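Two structures of NADPH-dependent glyoxylate/hydroxypyruvate reductase from Rhizobium meliloti compared at one contact. The protein reduces glyoxylate and hydroxypyruvate with NADPH as the electron donor, probably as a member of the D-2-hydroxyacid dehydrogenase family. Structure 1 is PDB 5UNN (chain A, 2.00 Å), residues L257-R262 and T280-A285; structure 2 is PDB 4Z0P (chain B, 1.70 Å), residues L258-R263 and T281-A286. Structure 2 is superposed on structure 1 by the backbone atoms of these residues (RMSD 0.22 Å); each is numbered along its deposited sequence.

Structure 1 (5UNN); sequences LDVFER and TPHVAA.
Asp258 reaches across to the segment 280-285 and is gripped through both carboxylate oxygens. Asp258 OD1 takes Val283 N on its syn lone pair at 2.9 Å and, on the anti side, the hydroxyl OG1 of Thr280 at 2.6 Å. OD2 accepts from Ala284 N, which comes from above the carboxylate plane, 40° out of it. With CG anti to the backbone N (chi1 -168°), the carboxylate is carried over to these donors. Val259 CG1 sits 3.6 Å from the centroid of the His282 ring, over its face, a CH-pi contact. Behind this shell, Trp105 of helix 98-114 binds Thr280 OG1, and Glu263 holds His282 ND1. The loops follow the adjacent parallel strands 254-257 and 277-279 of the Rossmann-type sheet; in these loops Asp258 and Ala285 belong to the NADPH site, unoccupied by cofactor in this chain.

Structure 2 (4Z0P); sequences LDVFER and TPHVAA. With NDP (NADPH dihydro-nicotinamide-adenine-dinucleotide phosphate), chain C; OXD (oxalic acid), chain D.
Asp259 is gripped through both carboxylate oxygens by the segment 281-286, its CG anti to the backbone N (chi1 -169°). Asp259 OD1 takes Val284 N on its syn lone pair at 2.9 Å and, on the anti side, Thr281 OG1 at 2.6 Å. Asp259 OD2 accepts from Ala285 N, from above the carboxylate plane, 43° out of it, and, almost straight, from NADPH N7N at 2.9 Å. Ala286 N binds NADPH O7N at 3.2 Å, so the loops hold the carboxamide by N-H and C=O beside oxalate, probably fixing the ring's turn. Val260 CG1 sits over the His283 ring face, 4.0 Å from its centroid, a CH-pi contact; His283 NE2 donates in the ring plane to oxalate O6 at 2.7 Å. Behind, Trp106 of helix 97-115 binds Thr281 OG1, and Glu264 holds His283 ND1. Oxalate is also hydrogen-bonded to Arg235, Ala75 and Gly76.

What differs
The main difference is the bound cofactor. NADPH is present in structure 2 alone, where its carboxamide adds a donor, N7N, to OD2 of Asp259(B) and an acceptor, O7N, to the backbone N of Ala286(B). In structure 1 a chloride ion lies at this place, wholly or in part, and Asp258(A) and Ala285(A) lack these carboxamide partners. NADPH also touches Val260(B), His283(B) and Ala285(B). The second difference is oxalate, again in structure 2 alone: it accepts from NE2 of His283(B), whereas no ligand or ion is modelled there beside His282(A). In these two segments the comparable CA atoms coincide within the error, and the side chains of Asp258(A), Val259(A), Phe260(A), Thr280(A) and Val283(A) keep their place. Asp258(A) OD1 is bonded to Thr280(A) OG1 and Val283(A) N, and its OD2 to Ala284(A) N, as Asp259(B) OD1 is to Thr281(B) OG1 and Val284(B) N, and its OD2 to Ala285(B) N; the water beside Thr280(A) OG1 recurs beside Thr281(B) OG1. The carboxylate thus keeps its place, and the N7N bond is found in structure 2 alone.

Structure 1 (5UNN)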
loop_
_atom_site.group_PDB
_atom_site.type_symbol
_atom_site.label_atom_id
_atom_site.label_comp_id
_atom_site.label_asym_id
_atom_site.label_seq_id
_atom_site.Cartn_x
_atom_site.Cartn_y
_atom_site.Cartn_z
ATOM N N LEU A 257 12.123 -4.556 2.071
ATOM C CA LEU A 257 12.605 -4.766 3.428
ATOM C C LEU A 257 12.167 -3.648 4.314
ATOM O O LEU A 257 12.507 -2.488 4.070
ATOM C CB LEU A 257 14.148 -4.883 3.466
ATOM C CG LEU A 257 14.740 -5.994 2.614
ATOM C CD1 LEU A 257 16.256 -5.861 2.531
ATOM C CD2 LEU A 257 14.337 -7.386 3.127
ATOM N N ASP A 258 11.414 -4.022 5.352
ATOM C CA ASP A 258 10.986 -3.131 6.423
ATOM C C ASP A 258 11.806 -3.335 7.694
ATOM O O ASP A 258 11.698 -2.564 8.606
ATOM C CB ASP A 258 9.506 -3.357 6.709
ATOM C CG ASP A 258 8.897 -2.286 7.592
ATOM O OD1 ASP A 258 8.961 -1.080 7.193
ATOM O OD2 ASP A 258 8.340 -2.635 8.675
ATOM N N VAL A 259 12.600 -4.406 7.755
ATOM C CA VAL A 259 13.313 -4.809 8.954
ATOM C C VAL A 259 14.735 -5.233 8.576
ATOM O O VAL A 259 14.996 -5.652 7.434
ATOM C CB VAL A 259 12.612 -5.938 9.710
ATOM C CG1 VAL A 259 11.273 -5.439 10.237
ATOM C CG2 VAL A 259 12.428 -7.174 8.863
ATOM N N PHE A 260 15.655 -5.038 9.522
ATOM C CA PHE A 260 17.081 -5.209 9.273
ATOM C C PHE A 260 17.775 -5.773 10.508
ATOM O O PHE A 260 17.283 -5.638 11.654
ATOM C CB PHE A 260 17.711 -3.870 8.823
ATOM C CG PHE A 260 17.074 -3.311 7.588
ATOM C CD1 PHE A 260 15.943 -2.514 7.688
ATOM C CD2 PHE A 260 17.538 -3.653 6.329
ATOM C CE1 PHE A 260 15.299 -2.056 6.545
ATOM C CE2 PHE A 260 16.913 -3.182 5.193
ATOM C CZ PHE A 260 15.800 -2.387 5.295
ATOM N N GLU A 261 18.911 -6.430 10.277
ATOM C CA GLU A 261 19.655 -7.085 11.360
ATOM C C GLU A 261 20.059 -6.076 12.446
ATOM O O GLU A 261 19.999 -6.385 13.627
ATOM C CB GLU A 261 20.892 -7.819 10.813
ATOM C CG GLU A 261 20.623 -9.105 10.041
ATOM C CD GLU A 261 21.934 -9.896 9.790
ATOM O OE1 GLU A 261 22.705 -10.134 10.731
ATOM O OE2 GLU A 261 22.257 -10.250 8.648
ATOM N N ARG A 262 20.459 -4.876 12.027
ATOM C CA ARG A 262 20.763 -3.764 12.926
ATOM C C ARG A 262 19.954 -2.548 12.501
ATOM O O ARG A 262 20.143 -2.037 11.414
ATOM C CB ARG A 262 22.256 -3.426 12.860
ATOM C CG ARG A 262 23.164 -4.585 13.263
ATOM C CD ARG A 262 24.628 -4.162 13.315
ATOM N NE ARG A 262 24.848 -3.087 14.295
ATOM C CZ ARG A 262 25.214 -3.243 15.574
ATOM N NH1 ARG A 262 25.444 -4.447 16.106
ATOM N NH2 ARG A 262 25.362 -2.163 16.337
ATOM N N THR A 280 11.817 0.547 3.886
ATOM C CA THR A 280 11.034 1.311 4.824
ATOM C C THR A 280 11.594 1.135 6.228
ATOM O O THR A 280 12.125 0.059 6.581
ATOM C CB THR A 280 9.516 0.997 4.771
ATOM O OG1 THR A 280 9.293 -0.416 4.730
ATOM C CG2 THR A 280 8.849 1.714 3.549
ATOM N N PRO A 281 11.497 2.191 7.046
ATOM C CA PRO A 281 12.182 2.185 8.358
ATOM C C PRO A 281 11.385 1.500 9.469
ATOM O O PRO A 281 11.040 2.116 10.463
ATOM C CB PRO A 281 12.413 3.683 8.614
ATOM C CG PRO A 281 11.227 4.325 7.977
ATOM C CD PRO A 281 10.977 3.535 6.710
ATOM N N HIS A 282 11.066 0.223 9.295
ATOM C CA HIS A 282 10.291 -0.537 10.282
ATOM C C HIS A 282 8.984 0.138 10.625
ATOM O O HIS A 282 8.665 0.351 11.791
ATOM C CB HIS A 282 11.110 -0.857 11.550
ATOM C CG HIS A 282 10.664 -2.100 12.257
ATOM N ND1 HIS A 282 11.502 -2.842 13.075
ATOM C CD2 HIS A 282 9.482 -2.768 12.227
ATOM C CE1 HIS A 282 10.842 -3.891 13.542
ATOM N NE2 HIS A 282 9.622 -3.879 13.034
ATOM N N VAL A 283 8.214 0.400 9.575
ATOM C CA VAL A 283 6.926 1.066 9.659
ATOM C C VAL A 283 5.822 0.292 8.960
ATOM O O VAL A 283 4.783 0.893 8.618
ATOM C CB VAL A 283 6.979 2.523 9.075
ATOM C CG1 VAL A 283 7.795 3.441 9.979
ATOM C CG2 VAL A 283 7.569 2.538 7.675
ATOM N N ALA A 284 5.951 -1.021 8.775
ATOM C CA ALA A 284 4.860 -1.749 8.120
ATOM C C ALA A 284 3.525 -1.529 8.844
ATOM O O ALA A 284 2.477 -1.365 8.209
ATOM C CB ALA A 284 5.168 -3.219 7.987
ATOM N N ALA A 285 3.562 -1.504 10.170
ATOM C CA ALA A 285 2.400 -1.053 10.966
ATOM C C ALA A 285 2.880 -0.130 12.076
ATOM O O ALA A 285 3.796 -0.490 12.774
ATOM C CB ALA A 285 1.707 -2.256 11.574
HETATM O O HOH W 1 9.857 -1.487 2.129
#

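Structure 2 (4Z0P)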
loop_
_atom_site.group_PDB
_atom_site.type_symbol
_atom_site.label_atom_id
_atom_site.label_comp_id
_atom_site.label_asym_id
_atom_site.label_seq_id
_atom_site.Cartn_x
_atom_site.Cartn_y
_atom_site.Cartn_z
ATOM N N LEU B 258 12.128 -4.674 2.112
ATOM C CA LEU B 258 12.602 -4.880 3.485
ATOM C C LEU B 258 12.148 -3.723 4.350
ATOM O O LEU B 258 12.515 -2.562 4.094
ATOM C CB LEU B 258 14.134 -5.011 3.533
ATOM C CG LEU B 258 14.702 -6.151 2.653
ATOM C CD1 LEU B 258 16.223 -6.091 2.629
ATOM C CD2 LEU B 258 14.219 -7.515 3.160
ATOM N N ASP B 259 11.367 -4.044 5.381
ATOM C CA ASP B 259 10.955 -3.094 6.411
ATOM C C ASP B 259 11.787 -3.225 7.675
ATOM O O ASP B 259 11.718 -2.367 8.555
ATOM C CB ASP B 259 9.493 -3.317 6.790
ATOM C CG ASP B 259 8.930 -2.185 7.650
ATOM O OD1 ASP B 259 9.000 -0.974 7.241
ATOM O OD2 ASP B 259 8.417 -2.507 8.757
ATOM N N VAL B 260 12.516 -4.339 7.783
ATOM C CA VAL B 260 13.221 -4.727 9.027
ATOM C C VAL B 260 14.617 -5.201 8.667
ATOM O O VAL B 260 14.832 -5.731 7.566
ATOM C CB VAL B 260 12.436 -5.792 9.824
ATOM C CG1 VAL B 260 11.102 -5.222 10.283
ATOM C CG2 VAL B 260 12.207 -7.041 8.991
ATOM N N PHE B 261 15.563 -4.958 9.573
ATOM C CA PHE B 261 16.976 -5.167 9.327
ATOM C C PHE B 261 17.679 -5.758 10.543
ATOM O O PHE B 261 17.243 -5.573 11.659
ATOM C CB PHE B 261 17.647 -3.856 8.891
ATOM C CG PHE B 261 17.047 -3.321 7.638
ATOM C CD1 PHE B 261 17.486 -3.756 6.407
ATOM C CD2 PHE B 261 15.926 -2.492 7.700
ATOM C CE1 PHE B 261 16.857 -3.308 5.249
ATOM C CE2 PHE B 261 15.296 -2.036 6.546
ATOM C CZ PHE B 261 15.760 -2.465 5.329
ATOM N N GLU B 262 18.758 -6.480 10.282
ATOM C CA GLU B 262 19.527 -7.129 11.354
ATOM C C GLU B 262 20.004 -6.127 12.404
ATOM O O GLU B 262 20.048 -6.456 13.595
ATOM C CB GLU B 262 20.721 -7.910 10.786
ATOM C CG GLU B 262 20.368 -9.121 9.942
ATOM C CD GLU B 262 21.604 -9.916 9.569
ATOM O OE1 GLU B 262 22.232 -10.524 10.460
ATOM O OE2 GLU B 262 21.948 -9.945 8.393
ATOM N N ARG B 263 20.375 -4.920 11.972
ATOM C CA ARG B 263 20.757 -3.847 12.878
ATOM C C ARG B 263 20.005 -2.594 12.464
ATOM O O ARG B 263 20.190 -2.110 11.340
ATOM C CB ARG B 263 22.279 -3.594 12.832
ATOM C CG ARG B 263 23.112 -4.753 13.378
ATOM N N THR B 281 11.889 0.500 3.840
ATOM C CA THR B 281 11.109 1.314 4.746
ATOM C C THR B 281 11.646 1.157 6.157
ATOM O O THR B 281 12.183 0.094 6.503
ATOM C CB THR B 281 9.585 1.033 4.659
ATOM O OG1 THR B 281 9.319 -0.385 4.742
ATOM C CG2 THR B 281 8.993 1.631 3.387
ATOM N N PRO B 282 11.536 2.227 6.973
ATOM C CA PRO B 282 12.259 2.234 8.267
ATOM C C PRO B 282 11.457 1.638 9.425
ATOM O O PRO B 282 11.130 2.325 10.407
ATOM C CB PRO B 282 12.549 3.716 8.454
ATOM C CG PRO B 282 11.351 4.392 7.816
ATOM C CD PRO B 282 11.133 3.591 6.572
ATOM N N HIS B 283 11.129 0.362 9.299
ATOM C CA HIS B 283 10.361 -0.366 10.313
ATOM C C HIS B 283 9.050 0.351 10.637
ATOM O O HIS B 283 8.757 0.721 11.784
ATOM C CB HIS B 283 11.217 -0.635 11.532
ATOM C CG HIS B 283 10.672 -1.699 12.426
ATOM N ND1 HIS B 283 11.492 -2.479 13.205
ATOM C CD2 HIS B 283 9.408 -2.113 12.680
ATOM C CE1 HIS B 283 10.762 -3.324 13.906
ATOM N NE2 HIS B 283 9.497 -3.126 13.603
ATOM N N VAL B 284 8.282 0.562 9.576
ATOM C CA VAL B 284 6.994 1.243 9.605
ATOM C C VAL B 284 5.860 0.423 8.957
ATOM O O VAL B 284 4.799 0.966 8.603
ATOM C CB VAL B 284 7.087 2.641 8.935
ATOM C CG1 VAL B 284 7.872 3.604 9.811
ATOM C CG2 VAL B 284 7.675 2.575 7.520
ATOM N N ALA B 285 6.034 -0.895 8.791
ATOM C CA ALA B 285 5.010 -1.651 8.073
ATOM C C ALA B 285 3.666 -1.566 8.811
ATOM O O ALA B 285 2.632 -1.390 8.177
ATOM C CB ALA B 285 5.423 -3.100 7.869
ATOM N N ALA B 286 3.700 -1.650 10.142
ATOM C CA ALA B 286 2.467 -1.452 10.913
ATOM C C ALA B 286 2.784 -0.672 12.164
ATOM O O ALA B 286 3.297 -1.231 13.149
ATOM C CB ALA B 286 1.827 -2.784 11.243
HETATM P PA NDP C . 1.440 -14.320 15.897
HETATM O O1A NDP C . 2.010 -14.863 17.198
HETATM O O2A NDP C . -0.040 -14.152 15.811
HETATM O O5B NDP C . 1.908 -15.318 14.759
HETATM C C5B NDP C . 3.206 -15.865 14.671
HETATM C C4B NDP C . 3.188 -16.943 13.621
HETATM O O4B NDP C . 4.537 -17.361 13.430
HETATM C C3B NDP C . 2.397 -18.188 14.016
HETATM O O3B NDP C . 1.761 -18.685 12.844
HETATM C C2B NDP C . 3.474 -19.143 14.487
HETATM O O2B NDP C . 3.163 -20.515 14.342
HETATM C C1B NDP C . 4.579 -18.774 13.532
HETATM N N9A NDP C . 5.873 -19.246 14.052
HETATM C C8A NDP C . 6.571 -18.845 15.133
HETATM N N7A NDP C . 7.702 -19.492 15.302
HETATM C C5A NDP C . 7.736 -20.371 14.257
HETATM C C6A NDP C . 8.658 -21.363 13.867
HETATM N N6A NDP C . 9.805 -21.601 14.544
HETATM N N1A NDP C . 8.389 -22.092 12.748
HETATM C C2A NDP C . 7.252 -21.852 12.078
HETATM N N3A NDP C . 6.305 -20.951 12.359
HETATM C C4A NDP C . 6.617 -20.228 13.466
HETATM O O3 NDP C . 2.261 -12.953 15.644
HETATM P PN NDP C . 1.671 -11.737 14.746
HETATM O O1N NDP C . 1.136 -12.260 13.456
HETATM O O2N NDP C . 0.814 -10.850 15.578
HETATM O O5D NDP C . 3.031 -10.933 14.552
HETATM C C5D NDP C . 4.094 -11.535 13.840
HETATM C C4D NDP C . 5.363 -10.706 13.966
HETATM O O4D NDP C . 5.290 -9.550 13.128
HETATM C C3D NDP C . 5.659 -10.110 15.335
HETATM O O3D NDP C . 6.242 -11.098 16.209
HETATM C C2D NDP C . 6.606 -8.958 15.067
HETATM O O2D NDP C . 7.974 -9.403 15.132
HETATM C C1D NDP C . 6.253 -8.618 13.596
HETATM N N1N NDP C . 5.720 -7.263 13.439
HETATM C C2N NDP C . 6.397 -6.312 12.684
HETATM C C3N NDP C . 5.909 -5.052 12.509
HETATM C C7N NDP C . 6.533 -4.054 11.580
HETATM O O7N NDP C . 6.190 -2.860 11.693
HETATM N N7N NDP C . 7.426 -4.443 10.695
HETATM C C4N NDP C . 4.652 -4.661 13.193
HETATM C C5N NDP C . 4.007 -5.731 13.994
HETATM C C6N NDP C . 4.511 -6.948 14.076
HETATM P P2B NDP C . 2.112 -21.239 15.323
HETATM O O1X NDP C . 0.776 -20.696 14.887
HETATM O O2X NDP C . 2.311 -22.700 14.963
HETATM O O3X NDP C . 2.495 -20.883 16.711
HETATM C C1 OXD D . 5.731 -4.461 16.474
HETATM C C2 OXD D . 6.680 -3.661 15.707
HETATM O O3 OXD D . 4.556 -4.051 16.653
HETATM O O4 OXD D . 6.577 -2.426 15.701
HETATM O O5 OXD D . 6.135 -5.544 16.948
HETATM O O6 OXD D . 7.585 -4.226 15.075
HETATM O O HOH W 2 9.810 -1.592 2.172
#